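Local coordinates for protein diacylglycerol lipase (Aspergillus oryzae, PDB 5XK2) that probably hydrolyses the ester bonds of mono- and diacylglycerols, as a fungal class 3 lipase with an alpha/beta-hydrolase fold, at residues I192-N204 / H220-N232. Numbering follows the deposited sequence.
Sequences ITNQGNNYRFTHN and HISPEYYITAPDN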
loop_
_atom_site.group_PDB
_atom_site.type_symbol
_atom_site.label_atom_id
_atom_site.label_comp_id
_atom_site.label_asym_id
_atom_site.label_seq_id
_atom_site.Cartn_x
_atom_site.Cartn_y
_atom_site.Cartn_z
ATOM N N ILE A 192 20.003 -10.719 18.946
ATOM C CA ILE A 192 20.162 -11.135 17.550
ATOM C C ILE A 192 21.468 -10.583 16.977
ATOM O O ILE A 192 22.235 -11.292 16.331
ATOM C CB ILE A 192 18.962 -10.688 16.698
ATOM C CG1 ILE A 192 17.679 -11.348 17.227
ATOM C CG2 ILE A 192 19.223 -11.011 15.216
ATOM C CD1 ILE A 192 16.415 -10.908 16.492
ATOM N N THR A 193 21.725 -9.305 17.244
ATOM C CA THR A 193 22.945 -8.649 16.790
ATOM C C THR A 193 24.188 -9.428 17.212
ATOM O O THR A 193 25.103 -9.661 16.424
ATOM C CB THR A 193 22.995 -7.202 17.357
ATOM O OG1 THR A 193 21.923 -6.457 16.772
ATOM C CG2 THR A 193 24.343 -6.507 17.072
ATOM N N ASN A 194 24.226 -9.839 18.480
ATOM C CA ASN A 194 25.420 -10.501 18.958
ATOM C C ASN A 194 25.496 -11.983 18.588
ATOM O O ASN A 194 26.515 -12.626 18.823
ATOM C CB ASN A 194 25.538 -10.290 20.465
ATOM C CG ASN A 194 25.994 -8.878 20.782
ATOM O OD1 ASN A 194 27.053 -8.477 20.339
ATOM N ND2 ASN A 194 25.191 -8.127 21.517
ATOM N N GLN A 195 24.465 -12.504 17.928
ATOM C CA GLN A 195 24.598 -13.809 17.276
ATOM C C GLN A 195 25.517 -13.730 16.058
ATOM O O GLN A 195 26.082 -14.741 15.615
ATOM C CB GLN A 195 23.227 -14.342 16.836
ATOM C CG GLN A 195 22.301 -14.725 17.976
ATOM C CD GLN A 195 20.916 -15.126 17.474
ATOM O OE1 GLN A 195 20.383 -14.536 16.528
ATOM N NE2 GLN A 195 20.332 -16.137 18.111
ATOM N N GLY A 196 25.647 -12.530 15.492
ATOM C CA GLY A 196 26.455 -12.339 14.306
ATOM C C GLY A 196 25.807 -12.859 13.035
ATOM O O GLY A 196 24.683 -13.379 13.068
ATOM N N ASN A 197 26.538 -12.733 11.933
ATOM C CA ASN A 197 26.074 -13.200 10.611
ATOM C C ASN A 197 24.747 -12.568 10.227
ATOM O O ASN A 197 23.869 -13.247 9.690
ATOM C CB ASN A 197 25.936 -14.730 10.580
ATOM C CG ASN A 197 27.238 -15.460 10.896
ATOM O OD1 ASN A 197 27.271 -16.339 11.769
ATOM N ND2 ASN A 197 28.301 -15.104 10.202
ATOM N N ASN A 198 24.617 -11.272 10.505
ATOM C CA ASN A 198 23.438 -10.482 10.152
ATOM C C ASN A 198 23.734 -9.468 9.072
ATOM O O ASN A 198 24.592 -8.596 9.257
ATOM C CB ASN A 198 22.910 -9.736 11.366
ATOM C CG ASN A 198 22.539 -10.674 12.501
ATOM O OD1 ASN A 198 21.768 -11.599 12.306
ATOM N ND2 ASN A 198 23.096 -10.433 13.687
ATOM N N TYR A 199 23.021 -9.554 7.953
ATOM C CA TYR A 199 23.145 -8.513 6.933
ATOM C C TYR A 199 21.778 -7.915 6.647
ATOM O O TYR A 199 21.020 -8.401 5.787
ATOM C CB TYR A 199 23.775 -9.114 5.667
ATOM C CG TYR A 199 25.053 -9.820 6.015
ATOM C CD1 TYR A 199 26.217 -9.089 6.233
ATOM C CD2 TYR A 199 25.095 -11.203 6.173
ATOM C CE1 TYR A 199 27.406 -9.731 6.618
ATOM C CE2 TYR A 199 26.286 -11.854 6.544
ATOM C CZ TYR A 199 27.436 -11.094 6.761
ATOM O OH TYR A 199 28.628 -11.687 7.126
ATOM N N ARG A 200 21.530 -6.779 7.287
ATOM C CA ARG A 200 20.268 -6.069 7.160
ATOM C C ARG A 200 20.497 -4.819 6.329
ATOM O O ARG A 200 21.416 -4.036 6.614
ATOM C CB ARG A 200 19.692 -5.697 8.537
ATOM C CG ARG A 200 18.387 -4.863 8.413
ATOM C CD ARG A 200 17.815 -4.505 9.781
ATOM N NE ARG A 200 18.678 -3.585 10.542
ATOM C CZ ARG A 200 18.748 -2.264 10.356
ATOM N NH1 ARG A 200 18.002 -1.671 9.419
ATOM N NH2 ARG A 200 19.551 -1.525 11.136
ATOM N N PHE A 201 19.674 -4.643 5.298
ATOM C CA PHE A 201 19.854 -3.542 4.348
ATOM C C PHE A 201 18.757 -2.514 4.406
ATOM O O PHE A 201 17.597 -2.828 4.649
ATOM C CB PHE A 201 19.934 -4.095 2.918
ATOM C CG PHE A 201 21.089 -5.024 2.718
ATOM C CD1 PHE A 201 20.967 -6.361 3.044
ATOM C CD2 PHE A 201 22.293 -4.556 2.229
ATOM C CE1 PHE A 201 22.035 -7.241 2.869
ATOM C CE2 PHE A 201 23.370 -5.410 2.068
ATOM C CZ PHE A 201 23.242 -6.762 2.393
ATOM N N THR A 202 19.139 -1.268 4.147
ATOM C CA THR A 202 18.188 -0.193 3.904
ATOM C C THR A 202 18.596 0.546 2.641
ATOM O O THR A 202 19.740 0.441 2.182
ATOM C CB THR A 202 18.170 0.826 5.030
ATOM O OG1 THR A 202 19.490 1.390 5.134
ATOM C CG2 THR A 202 17.761 0.171 6.375
ATOM N N HIS A 203 17.666 1.295 2.073
ATOM C CA HIS A 203 17.971 1.994 0.829
ATOM C C HIS A 203 17.438 3.400 0.887
ATOM O O HIS A 203 16.220 3.586 0.906
ATOM C CB HIS A 203 17.358 1.247 -0.359
ATOM C CG HIS A 203 17.638 1.902 -1.682
ATOM N ND1 HIS A 203 16.671 2.065 -2.648
ATOM C CD2 HIS A 203 18.774 2.453 -2.183
ATOM C CE1 HIS A 203 17.200 2.667 -3.704
ATOM N NE2 HIS A 203 18.470 2.918 -3.448
ATOM N N ASN A 204 18.347 4.377 0.889
ATOM C CA ASN A 204 17.955 5.791 0.911
ATOM C C ASN A 204 16.842 6.038 1.929
ATOM O O ASN A 204 16.987 5.672 3.106
ATOM C CB ASN A 204 17.562 6.254 -0.504
ATOM C CG ASN A 204 18.776 6.347 -1.419
ATOM O OD1 ASN A 204 19.874 6.660 -0.956
ATOM N ND2 ASN A 204 18.581 6.080 -2.711
ATOM N N HIS A 220 16.384 -1.661 15.890
ATOM C CA HIS A 220 16.838 -2.512 14.781
ATOM C C HIS A 220 17.996 -3.400 15.191
ATOM O O HIS A 220 18.811 -3.042 16.053
ATOM C CB HIS A 220 17.310 -1.667 13.577
ATOM C CG HIS A 220 16.285 -1.448 12.514
ATOM N ND1 HIS A 220 15.696 -2.490 11.822
ATOM C CD2 HIS A 220 15.803 -0.308 11.958
ATOM C CE1 HIS A 220 14.869 -2.003 10.917
ATOM N NE2 HIS A 220 14.921 -0.677 10.967
ATOM N N ILE A 221 18.077 -4.562 14.550
ATOM C CA ILE A 221 19.285 -5.356 14.529
ATOM C C ILE A 221 20.405 -4.536 13.902
ATOM O O ILE A 221 20.178 -3.793 12.943
ATOM C CB ILE A 221 19.053 -6.650 13.722
ATOM C CG1 ILE A 221 17.989 -7.493 14.422
ATOM C CG2 ILE A 221 20.348 -7.427 13.510
ATOM C CD1 ILE A 221 17.252 -8.453 13.455
ATOM N N SER A 222 21.605 -4.658 14.457
ATOM C CA SER A 222 22.774 -3.950 13.964
ATOM C C SER A 222 23.765 -4.958 13.354
ATOM O O SER A 222 23.807 -6.114 13.769
ATOM C CB SER A 222 23.406 -3.166 15.133
ATOM O OG SER A 222 24.697 -2.692 14.799
ATOM N N PRO A 223 24.561 -4.541 12.355
ATOM C CA PRO A 223 24.588 -3.191 11.773
ATOM C C PRO A 223 23.573 -2.983 10.661
ATOM O O PRO A 223 22.891 -3.910 10.226
ATOM C CB PRO A 223 26.009 -3.097 11.192
ATOM C CG PRO A 223 26.303 -4.517 10.766
ATOM C CD PRO A 223 25.638 -5.391 11.821
ATOM N N GLU A 224 23.528 -1.752 10.176
ATOM C CA GLU A 224 22.720 -1.380 9.016
ATOM C C GLU A 224 23.634 -1.276 7.811
ATOM O O GLU A 224 24.650 -0.575 7.871
ATOM C CB GLU A 224 22.017 -0.040 9.268
ATOM C CG GLU A 224 21.290 0.559 8.031
ATOM C CD GLU A 224 20.730 1.966 8.305
ATOM O OE1 GLU A 224 20.790 2.445 9.456
ATOM O OE2 GLU A 224 20.237 2.606 7.361
ATOM N N TYR A 225 23.273 -1.940 6.715
ATOM C CA TYR A 225 23.987 -1.726 5.458
ATOM C C TYR A 225 23.137 -0.772 4.671
ATOM O O TYR A 225 22.142 -1.160 4.057
ATOM C CB TYR A 225 24.205 -3.063 4.711
ATOM C CG TYR A 225 25.215 -3.944 5.411
ATOM C CD1 TYR A 225 24.853 -4.735 6.505
ATOM C CD2 TYR A 225 26.544 -3.947 5.007
ATOM C CE1 TYR A 225 25.786 -5.513 7.156
ATOM C CE2 TYR A 225 27.487 -4.721 5.667
ATOM C CZ TYR A 225 27.093 -5.507 6.738
ATOM O OH TYR A 225 28.034 -6.293 7.409
ATOM N N TYR A 226 23.573 0.490 4.657
ATOM C CA TYR A 226 22.778 1.593 4.124
ATOM C C TYR A 226 23.199 1.852 2.692
ATOM O O TYR A 226 24.330 2.280 2.433
ATOM C CB TYR A 226 22.999 2.825 5.008
ATOM C CG TYR A 226 22.334 4.111 4.587
ATOM C CD1 TYR A 226 20.995 4.148 4.172
ATOM C CD2 TYR A 226 23.041 5.307 4.662
ATOM C CE1 TYR A 226 20.395 5.360 3.826
ATOM C CE2 TYR A 226 22.451 6.505 4.333
ATOM C CZ TYR A 226 21.137 6.528 3.914
ATOM O OH TYR A 226 20.586 7.753 3.595
ATOM N N ILE A 227 22.295 1.559 1.762
ATOM C CA ILE A 227 22.571 1.703 0.334
ATOM C C ILE A 227 22.118 3.075 -0.126
ATOM O O ILE A 227 20.965 3.443 0.075
ATOM C CB ILE A 227 21.833 0.649 -0.510
ATOM C CG1 ILE A 227 22.126 -0.767 -0.015
ATOM C CG2 ILE A 227 22.180 0.819 -2.005
ATOM C CD1 ILE A 227 21.076 -1.762 -0.515
ATOM N N THR A 228 23.043 3.860 -0.664
ATOM C CA THR A 228 22.723 5.210 -1.156
ATOM C C THR A 228 22.747 5.371 -2.686
ATOM O O THR A 228 22.764 6.488 -3.190
ATOM C CB THR A 228 23.631 6.255 -0.487
ATOM O OG1 THR A 228 24.997 5.840 -0.567
ATOM C CG2 THR A 228 23.222 6.424 0.972
ATOM N N ALA A 229 22.838 4.278 -3.426
ATOM C CA ALA A 229 22.749 4.361 -4.885
ATOM C C ALA A 229 21.348 4.779 -5.355
ATOM O O ALA A 229 20.359 4.419 -4.722
ATOM C CB ALA A 229 23.117 3.010 -5.485
ATOM N N PRO A 230 21.249 5.485 -6.496
ATOM C CA PRO A 230 19.929 5.747 -7.077
ATOM C C PRO A 230 19.203 4.446 -7.469
ATOM O O PRO A 230 19.845 3.404 -7.749
ATOM C CB PRO A 230 20.245 6.580 -8.331
ATOM C CG PRO A 230 21.593 7.161 -8.074
ATOM C CD PRO A 230 22.332 6.104 -7.285
ATOM N N ASP A 231 17.873 4.509 -7.520
ATOM C CA ASP A 231 17.081 3.401 -8.049
ATOM C C ASP A 231 17.571 2.921 -9.413
ATOM O O ASP A 231 17.913 3.736 -10.271
ATOM C CB ASP A 231 15.616 3.799 -8.244
ATOM C CG ASP A 231 14.904 4.163 -6.961
ATOM O OD1 ASP A 231 15.415 3.890 -5.858
ATOM O OD2 ASP A 231 13.793 4.726 -7.088
ATOM N N ASN A 232 17.587 1.601 -9.596
ATOM C CA ASN A 232 17.830 0.982 -10.909
ATOM C C ASN A 232 19.182 1.382 -11.454
ATOM O O ASN A 232 19.323 1.747 -12.624
ATOM C CB ASN A 232 16.715 1.358 -11.883
ATOM C CG ASN A 232 16.567 0.373 -13.031
ATOM O OD1 ASN A 232 17.221 -0.676 -13.074
ATOM N ND2 ASN A 232 15.682 0.702 -13.961
HETATM O O HOH W 1 25.230 -8.306 13.635
HETATM O O HOH W 2 22.853 -6.531 9.809
HETATM O O HOH W 3 27.321 -7.879 9.554
HETATM O O HOH W 4 20.272 1.321 11.920
HETATM O O HOH W 5 15.906 5.727 -3.833
HETATM O O HOH W 6 20.745 7.985 -4.196
#
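Arg200 lays its guanidinium flat on the imidazole of His220, centres 3.6 Å apart and planes at 7°, while the backbone at Glu224 covers the opposite face. An arginine suits this place because its planar end can stack and still donate at its edge: NE (2.8 Å) and NH2 both bind Ile221 O, in the guanidinium plane. The bend at chi3 (66°) turns the otherwise extended chain into that side-on grip. His220 is itself anchored through NE2 to Pro209 O. Ile221, a branched aliphatic, packs CD1 on Ile192 CG2 (3.7 Å), joining its loop to helix 186-195, and Thr193 OG1 accepts a straight bond from Ser222 N (179°) besides bonding Ala189 O. Farther on, strands 198-203 and 224-227 pair in parallel in the central sheet of the alpha/beta-hydrolase fold. There Tyr225 sets its CB 3.5 Å from Phe201 CD2, and its ring runs beside Tyr199, completing an aromatic cluster; a water links Tyr225 OH to Asn198 O. On the opposite sheet face, which carries Arg200, Thr202 OG1 donates to Glu224 OE2 (2.6 Å). Stacking and paired bonds thus fix the guanidinium's rotation, and Glu224, its OE1 joined to Arg200 NH2 through water rather than a direct salt bridge, probably eases the cost of burying that charge.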